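Local coordinates for aromatic-amino-acid aminotransferase (Burkholderia pseudomallei, PDB 4F4E), which probably transfers amino groups between aromatic amino acids such as tyrosine and 2-oxo acids, working as a homodimer with pyridoxal phosphate, at residues A[189-200]-A[223-234]. Residues are numbered along the deposited sequence; the frame is centred on the assembly and turned at random. Where two conformers were deposited one is given.
Sequences LNGYEPGTIVVL and VVKARRLVPFLD
Leu-229 lies against Val-198, Tyr-192 and Glu-193, where the loop leading into strand 197-201 meets the end of helix 214-227. Its CB lies beside Thr-196 O and 4.1 Å from Val-198 CG2. CG stands beside the backbone N (chi1 -49°), which carries the branch point in under the 192-196 loop; from it CD1 packs on Val-198 CG2 at 3.9 Å and reaches the edge of the Tyr-192 ring, while CD2 presses on Glu-193 O at 3.3 Å and also meets Tyr-192 CB. Thr-196 N donates to that same carbonyl, closing a type II turn with Gly-195 at positive phi, and Thr-196 OG1 adds a second bond.

Next to it, Arg-227 bends at chi3 (72°) so that NH2 donates to Tyr-192 O, 2.9 Å away and well above the carbonyl plane; NE adds a weak bond to the same oxygen. Asn-190 O sits 3.2 Å over the centre of one guanidinium face, and a water over the opposite face links Tyr-192 O to Arg-227 O. At Arg-228, with positive phi, the chain leaves the helix in a Schellman motif, and its carbonyl receives Gly-195 N.

From there the strands run parallel, Val-230 N bonding to Thr-196 O at 2.8 Å and the pattern continuing to Asp-234 N on Leu-200 O. Asp-234 OD2, hydrogen-bonded to His-156 NE2, lies close to N1 of the pyridoxal phosphate on Lys-269. This closes a beta-alpha-beta unit of the central sheet, between strands 146-150 and 261-266, with helix 249-256 covering Leu-200, Pro-231 and Leu-233.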
ATOM      1  N   LEU A 189      12.216 -17.121  25.502  1.00 14.75           N
ATOM      2  CA  LEU A 189      10.857 -16.697  25.782  0.70 14.68           C
ATOM      3  C   LEU A 189      10.619 -16.615  27.291  1.00 15.03           C
ATOM      4  O   LEU A 189      10.001 -15.675  27.776  1.00 14.72           O
ATOM      5  CB  LEU A 189       9.847 -17.662  25.150  0.70 14.73           C
ATOM      6  CG  LEU A 189       9.828 -17.824  23.635  0.70 14.32           C
ATOM      7  CD1 LEU A 189       8.963 -19.046  23.290  0.70 14.32           C
ATOM      8  CD2 LEU A 189       9.328 -16.555  22.975  0.70 13.56           C
ATOM      9  N   ASN A 190      11.137 -17.588  28.031  1.00 15.75           N
ATOM     10  CA  ASN A 190      11.026 -17.622  29.500  1.00 16.60           C
ATOM     11  C   ASN A 190      11.776 -16.503  30.235  1.00 16.42           C
ATOM     12  O   ASN A 190      11.705 -16.395  31.478  1.00 16.89           O
ATOM     13  CB  ASN A 190      11.425 -19.019  30.021  1.00 17.94           C
ATOM     14  CG  ASN A 190      10.245 -19.959  30.084  1.00 18.60           C
ATOM     15  OD1 ASN A 190       9.096 -19.542  30.362  1.00 20.69           O
ATOM     16  ND2 ASN A 190      10.494 -21.216  29.842  1.00 20.14           N
ATOM     17  N   GLY A 191      12.485 -15.678  29.492  1.00 15.62           N
ATOM     18  CA  GLY A 191      13.105 -14.462  30.009  1.00 16.16           C
ATOM     19  C   GLY A 191      12.557 -13.142  29.509  1.00 16.05           C
ATOM     20  O   GLY A 191      12.954 -12.078  30.003  1.00 16.84           O
ATOM     21  N   TYR A 192      11.618 -13.175  28.562  1.00 15.20           N
ATOM     22  CA  TYR A 192      11.073 -11.943  28.022  1.00 15.36           C
ATOM     23  C   TYR A 192      10.040 -11.300  28.938  1.00 15.69           C
ATOM     24  O   TYR A 192       9.235 -11.981  29.587  1.00 15.37           O
ATOM     25  CB  TYR A 192      10.439 -12.170  26.641  1.00 14.57           C
ATOM     26  CG  TYR A 192      11.419 -12.527  25.542  1.00 14.49           C
ATOM     27  CD1 TYR A 192      12.792 -12.207  25.632  1.00 14.61           C
ATOM     28  CD2 TYR A 192      10.961 -13.150  24.377  1.00 13.90           C
ATOM     29  CE1 TYR A 192      13.669 -12.515  24.595  1.00 14.38           C
ATOM     30  CE2 TYR A 192      11.828 -13.476  23.361  1.00 13.93           C
ATOM     31  CZ  TYR A 192      13.168 -13.159  23.452  1.00 14.17           C
ATOM     32  OH  TYR A 192      13.984 -13.475  22.404  1.00 13.55           O
ATOM     33  N   GLU A 193      10.070  -9.975  28.987  1.00 16.62           N
ATOM     34  CA  GLU A 193       9.169  -9.230  29.812  1.00 17.80           C
ATOM     35  C   GLU A 193       7.748  -9.174  29.245  1.00 16.88           C
ATOM     36  O   GLU A 193       7.536  -9.252  28.056  1.00 15.46           O
ATOM     37  CB  GLU A 193       9.710  -7.822  30.036  1.00 19.65           C
ATOM     38  CG  GLU A 193      10.855  -7.821  31.007  1.00 22.55           C
ATOM     39  CD  GLU A 193      10.509  -8.482  32.369  1.00 25.31           C
ATOM     40  OE1 GLU A 193       9.526  -8.037  33.023  1.00 29.74           O
ATOM     41  OE2 GLU A 193      11.223  -9.421  32.797  1.00 28.19           O
ATOM     42  N   PRO A 194       6.750  -8.997  30.125  1.00 17.30           N
ATOM     43  CA  PRO A 194       5.383  -8.813  29.629  1.00 16.46           C
ATOM     44  C   PRO A 194       5.286  -7.778  28.514  1.00 15.75           C
ATOM     45  O   PRO A 194       5.875  -6.721  28.617  1.00 15.78           O
ATOM     46  CB  PRO A 194       4.631  -8.323  30.860  1.00 17.49           C
ATOM     47  CG  PRO A 194       5.406  -8.845  31.991  1.00 18.03           C
ATOM     48  CD  PRO A 194       6.825  -8.794  31.584  1.00 18.12           C
ATOM     49  N   GLY A 195       4.533  -8.093  27.461  1.00 15.15           N
ATOM     50  CA  GLY A 195       4.300  -7.159  26.332  1.00 14.08           C
ATOM     51  C   GLY A 195       5.288  -7.310  25.198  1.00 13.47           C
ATOM     52  O   GLY A 195       5.113  -6.682  24.129  1.00 12.98           O
ATOM     53  N   THR A 196       6.353  -8.086  25.412  1.00 13.06           N
ATOM     54  CA  THR A 196       7.310  -8.347  24.333  1.00 12.75           C
ATOM     55  C   THR A 196       6.549  -9.016  23.192  1.00 12.12           C
ATOM     56  O   THR A 196       5.753  -9.918  23.412  1.00 11.67           O
ATOM     57  CB  THR A 196       8.461  -9.285  24.792  1.00 12.78           C
ATOM     58  OG1 THR A 196       9.101  -8.714  25.951  1.00 13.30           O
ATOM     59  CG2 THR A 196       9.471  -9.574  23.653  1.00 12.30           C
ATOM     60  N   ILE A 197       6.799  -8.518  21.986  1.00 11.77           N
ATOM     61  CA  ILE A 197       6.112  -8.951  20.799  1.00 11.34           C
ATOM     62  C   ILE A 197       6.985 -10.031  20.178  1.00 11.15           C
ATOM     63  O   ILE A 197       8.118  -9.773  19.782  1.00 11.84           O
ATOM     64  CB  ILE A 197       5.938  -7.793  19.819  1.00 10.93           C
ATOM     65  CG1 ILE A 197       5.108  -6.647  20.424  1.00 11.29           C
ATOM     66  CG2 ILE A 197       5.421  -8.298  18.476  1.00 10.48           C
ATOM     67  CD1 ILE A 197       5.502  -5.283  19.882  1.00 11.15           C
ATOM     68  N   VAL A 198       6.447 -11.246  20.054  1.00 10.95           N
ATOM     69  CA  VAL A 198       7.218 -12.369  19.566  1.00 10.37           C
ATOM     70  C   VAL A 198       6.743 -12.758  18.153  1.00  9.79           C
ATOM     71  O   VAL A 198       5.629 -13.196  17.995  1.00  9.52           O
ATOM     72  CB  VAL A 198       7.101 -13.586  20.515  1.00 10.56           C
ATOM     73  CG1 VAL A 198       8.054 -14.685  20.030  1.00 10.61           C
ATOM     74  CG2 VAL A 198       7.449 -13.211  21.988  1.00 11.21           C
ATOM     75  N   VAL A 199       7.594 -12.567  17.153  1.00  9.32           N
ATOM     76  CA  VAL A 199       7.245 -12.810  15.748  1.00  9.03           C
ATOM     77  C   VAL A 199       7.554 -14.273  15.454  1.00  9.05           C
ATOM     78  O   VAL A 199       8.693 -14.696  15.544  1.00  9.23           O
ATOM     79  CB  VAL A 199       8.015 -11.889  14.803  1.00  8.65           C
ATOM     80  CG1 VAL A 199       7.678 -12.175  13.343  1.00  8.50           C
ATOM     81  CG2 VAL A 199       7.796 -10.432  15.185  1.00  8.96           C
ATOM     82  N   LEU A 200       6.513 -15.032  15.158  1.00  8.93           N
ATOM     83  CA  LEU A 200       6.545 -16.474  15.036  1.00  9.24           C
ATOM     84  C   LEU A 200       6.068 -16.877  13.642  1.00  9.09           C
ATOM     85  O   LEU A 200       4.935 -16.537  13.237  1.00  8.96           O
ATOM     86  CB  LEU A 200       5.603 -17.084  16.089  1.00  9.58           C
ATOM     87  CG  LEU A 200       6.033 -16.876  17.548  1.00  9.92           C
ATOM     88  CD1 LEU A 200       4.857 -17.026  18.552  1.00 10.14           C
ATOM     89  CD2 LEU A 200       7.159 -17.865  17.875  1.00  9.85           C
ATOM     90  N   VAL A 223       4.083 -20.685  27.329  1.00 17.29           N
ATOM     91  CA  VAL A 223       4.993 -19.626  27.803  1.00 16.77           C
ATOM     92  C   VAL A 223       4.512 -18.230  27.448  1.00 15.93           C
ATOM     93  O   VAL A 223       4.521 -17.351  28.293  1.00 15.71           O
ATOM     94  CB  VAL A 223       6.454 -19.836  27.332  1.00 16.87           C
ATOM     95  CG1 VAL A 223       7.343 -18.719  27.845  1.00 17.35           C
ATOM     96  CG2 VAL A 223       6.954 -21.170  27.856  1.00 17.08           C
ATOM     97  N   VAL A 224       4.061 -18.031  26.201  1.00 14.94           N
ATOM     98  CA  VAL A 224       3.498 -16.742  25.799  1.00 14.40           C
ATOM     99  C   VAL A 224       2.339 -16.379  26.730  1.00 14.56           C
ATOM    100  O   VAL A 224       2.218 -15.241  27.156  1.00 14.51           O
ATOM    101  CB  VAL A 224       3.047 -16.769  24.327  1.00 13.77           C
ATOM    102  CG1 VAL A 224       2.126 -15.575  24.006  1.00 13.25           C
ATOM    103  CG2 VAL A 224       4.235 -16.801  23.389  1.00 13.14           C
ATOM    104  N   LYS A 225       1.483 -17.342  27.030  1.00 15.10           N
ATOM    105  CA  LYS A 225       0.354 -17.076  27.924  0.50 15.89           C
ATOM    106  C   LYS A 225       0.842 -16.725  29.330  1.00 16.58           C
ATOM    107  O   LYS A 225       0.468 -15.676  29.874  1.00 16.90           O
ATOM    108  CB  LYS A 225      -0.653 -18.235  27.953  0.50 16.31           C
ATOM    109  CG  LYS A 225      -1.914 -17.899  28.767  0.50 16.86           C
ATOM    110  CD  LYS A 225      -3.203 -18.464  28.160  0.50 16.96           C
ATOM    111  CE  LYS A 225      -4.468 -18.095  28.949  0.50 17.40           C
ATOM    112  NZ  LYS A 225      -5.331 -17.093  28.279  0.50 17.29           N
ATOM    113  N   ALA A 226       1.674 -17.591  29.911  1.00 17.17           N
ATOM    114  CA  ALA A 226       2.171 -17.398  31.267  1.00 17.55           C
ATOM    115  C   ALA A 226       2.936 -16.073  31.452  1.00 17.44           C
ATOM    116  O   ALA A 226       2.808 -15.412  32.522  1.00 17.71           O
ATOM    117  CB  ALA A 226       3.002 -18.589  31.728  1.00 17.83           C
ATOM    118  N   ARG A 227       3.687 -15.669  30.432  1.00 16.22           N
ATOM    119  CA  ARG A 227       4.499 -14.466  30.529  1.00 16.24           C
ATOM    120  C   ARG A 227       3.869 -13.219  29.924  1.00 16.53           C
ATOM    121  O   ARG A 227       4.441 -12.141  29.963  1.00 16.11           O
ATOM    122  CB  ARG A 227       5.876 -14.758  29.991  1.00 16.20           C
ATOM    123  CG  ARG A 227       6.610 -15.717  30.934  1.00 16.48           C
ATOM    124  CD  ARG A 227       8.023 -15.943  30.496  1.00 15.93           C
ATOM    125  NE  ARG A 227       8.828 -14.759  30.742  1.00 15.91           N
ATOM    126  CZ  ARG A 227       9.246 -14.358  31.943  1.00 15.90           C
ATOM    127  NH1 ARG A 227       8.947 -15.024  33.050  1.00 16.61           N
ATOM    128  NH2 ARG A 227      10.004 -13.284  32.032  1.00 15.92           N
ATOM    129  N   ARG A 228       2.630 -13.351  29.441  1.00 16.65           N
ATOM    130  CA  ARG A 228       1.898 -12.226  28.846  1.00 17.03           C
ATOM    131  C   ARG A 228       2.690 -11.563  27.719  1.00 14.87           C
ATOM    132  O   ARG A 228       2.748 -10.349  27.609  1.00 14.63           O
ATOM    133  CB  ARG A 228       1.458 -11.244  29.918  1.00 19.36           C
ATOM    134  CG  ARG A 228       0.763 -11.968  31.077  1.00 22.69           C
ATOM    135  CD  ARG A 228       0.079 -11.003  32.020  1.00 26.86           C
ATOM    136  NE  ARG A 228       1.054 -10.278  32.848  1.00 30.37           N
ATOM    137  CZ  ARG A 228       1.366  -8.979  32.740  1.00 32.23           C
ATOM    138  NH1 ARG A 228       0.797  -8.181  31.820  1.00 33.88           N
ATOM    139  NH2 ARG A 228       2.282  -8.471  33.570  1.00 34.31           N
ATOM    140  N   LEU A 229       3.257 -12.410  26.870  1.00 13.52           N
ATOM    141  CA  LEU A 229       3.891 -11.966  25.648  1.00 12.80           C
ATOM    142  C   LEU A 229       2.809 -11.754  24.589  1.00 12.37           C
ATOM    143  O   LEU A 229       1.702 -12.276  24.701  1.00 12.83           O
ATOM    144  CB  LEU A 229       4.913 -12.995  25.195  1.00 12.49           C
ATOM    145  CG  LEU A 229       5.872 -13.440  26.314  1.00 13.04           C
ATOM    146  CD1 LEU A 229       6.948 -14.281  25.653  1.00 13.29           C
ATOM    147  CD2 LEU A 229       6.498 -12.275  27.082  1.00 13.22           C
ATOM    148  N   VAL A 230       3.136 -11.003  23.548  1.00 11.63           N
ATOM    149  CA  VAL A 230       2.173 -10.717  22.481  1.00 10.66           C
ATOM    150  C   VAL A 230       2.640 -11.497  21.277  1.00 10.24           C
ATOM    151  O   VAL A 230       3.650 -11.163  20.649  1.00  9.95           O
ATOM    152  CB  VAL A 230       2.126  -9.211  22.161  1.00 10.44           C
ATOM    153  CG1 VAL A 230       1.171  -8.962  20.968  1.00 10.04           C
ATOM    154  CG2 VAL A 230       1.750  -8.411  23.416  1.00 10.53           C
ATOM    155  N   PRO A 231       1.916 -12.574  20.933  1.00 10.26           N
ATOM    156  CA  PRO A 231       2.326 -13.368  19.777  1.00 10.11           C
ATOM    157  C   PRO A 231       1.900 -12.693  18.471  1.00  9.86           C
ATOM    158  O   PRO A 231       0.749 -12.293  18.322  1.00  9.56           O
ATOM    159  CB  PRO A 231       1.592 -14.686  19.967  1.00 10.32           C
ATOM    160  CG  PRO A 231       0.356 -14.305  20.707  1.00 10.53           C
ATOM    161  CD  PRO A 231       0.703 -13.103  21.566  1.00 10.52           C
ATOM    162  N   PHE A 232       2.845 -12.632  17.546  1.00  9.85           N
ATOM    163  CA  PHE A 232       2.615 -12.058  16.248  1.00  9.47           C
ATOM    164  C   PHE A 232       2.929 -13.153  15.252  1.00  9.53           C
ATOM    165  O   PHE A 232       4.090 -13.372  14.848  1.00  9.65           O
ATOM    166  CB  PHE A 232       3.432 -10.749  16.018  1.00  9.39           C
ATOM    167  CG  PHE A 232       2.812  -9.814  14.985  1.00  9.28           C
ATOM    168  CD1 PHE A 232       2.139 -10.310  13.852  1.00  9.00           C
ATOM    169  CD2 PHE A 232       2.936  -8.458  15.120  1.00  9.27           C
ATOM    170  CE1 PHE A 232       1.557  -9.431  12.916  1.00  8.74           C
ATOM    171  CE2 PHE A 232       2.356  -7.576  14.181  1.00  9.09           C
ATOM    172  CZ  PHE A 232       1.657  -8.066  13.094  1.00  8.75           C
ATOM    173  N   LEU A 233       1.890 -13.887  14.840  1.00  9.53           N
ATOM    174  CA  LEU A 233       2.105 -14.988  13.901  0.50  9.30           C
ATOM    175  C   LEU A 233       2.213 -14.423  12.484  1.00  8.94           C
ATOM    176  O   LEU A 233       1.469 -13.504  12.099  1.00  8.77           O
ATOM    177  CB  LEU A 233       0.978 -16.024  14.017  0.50  9.58           C
ATOM    178  CG  LEU A 233       1.007 -16.831  15.322  0.50 10.05           C
ATOM    179  CD1 LEU A 233      -0.363 -17.381  15.634  0.50 10.35           C
ATOM    180  CD2 LEU A 233       2.020 -17.976  15.214  0.50 10.29           C
ATOM    181  N   ASP A 234       3.147 -14.961  11.704  1.00  8.78           N
ATOM    182  CA  ASP A 234       3.356 -14.587  10.301  1.00  8.65           C
ATOM    183  C   ASP A 234       3.189 -15.866   9.491  1.00  8.28           C
ATOM    184  O   ASP A 234       3.993 -16.821   9.599  1.00  7.83           O
ATOM    185  CB  ASP A 234       4.764 -14.041  10.118  1.00  8.99           C
ATOM    186  CG  ASP A 234       5.063 -13.594   8.697  1.00  9.69           C
ATOM    187  OD1 ASP A 234       4.359 -14.026   7.742  1.00 11.04           O
ATOM    188  OD2 ASP A 234       6.038 -12.808   8.516  1.00  9.21           O
TER
HETATM  189  O   HOH W   1       6.845 -11.861  31.374  1.00 16.71           O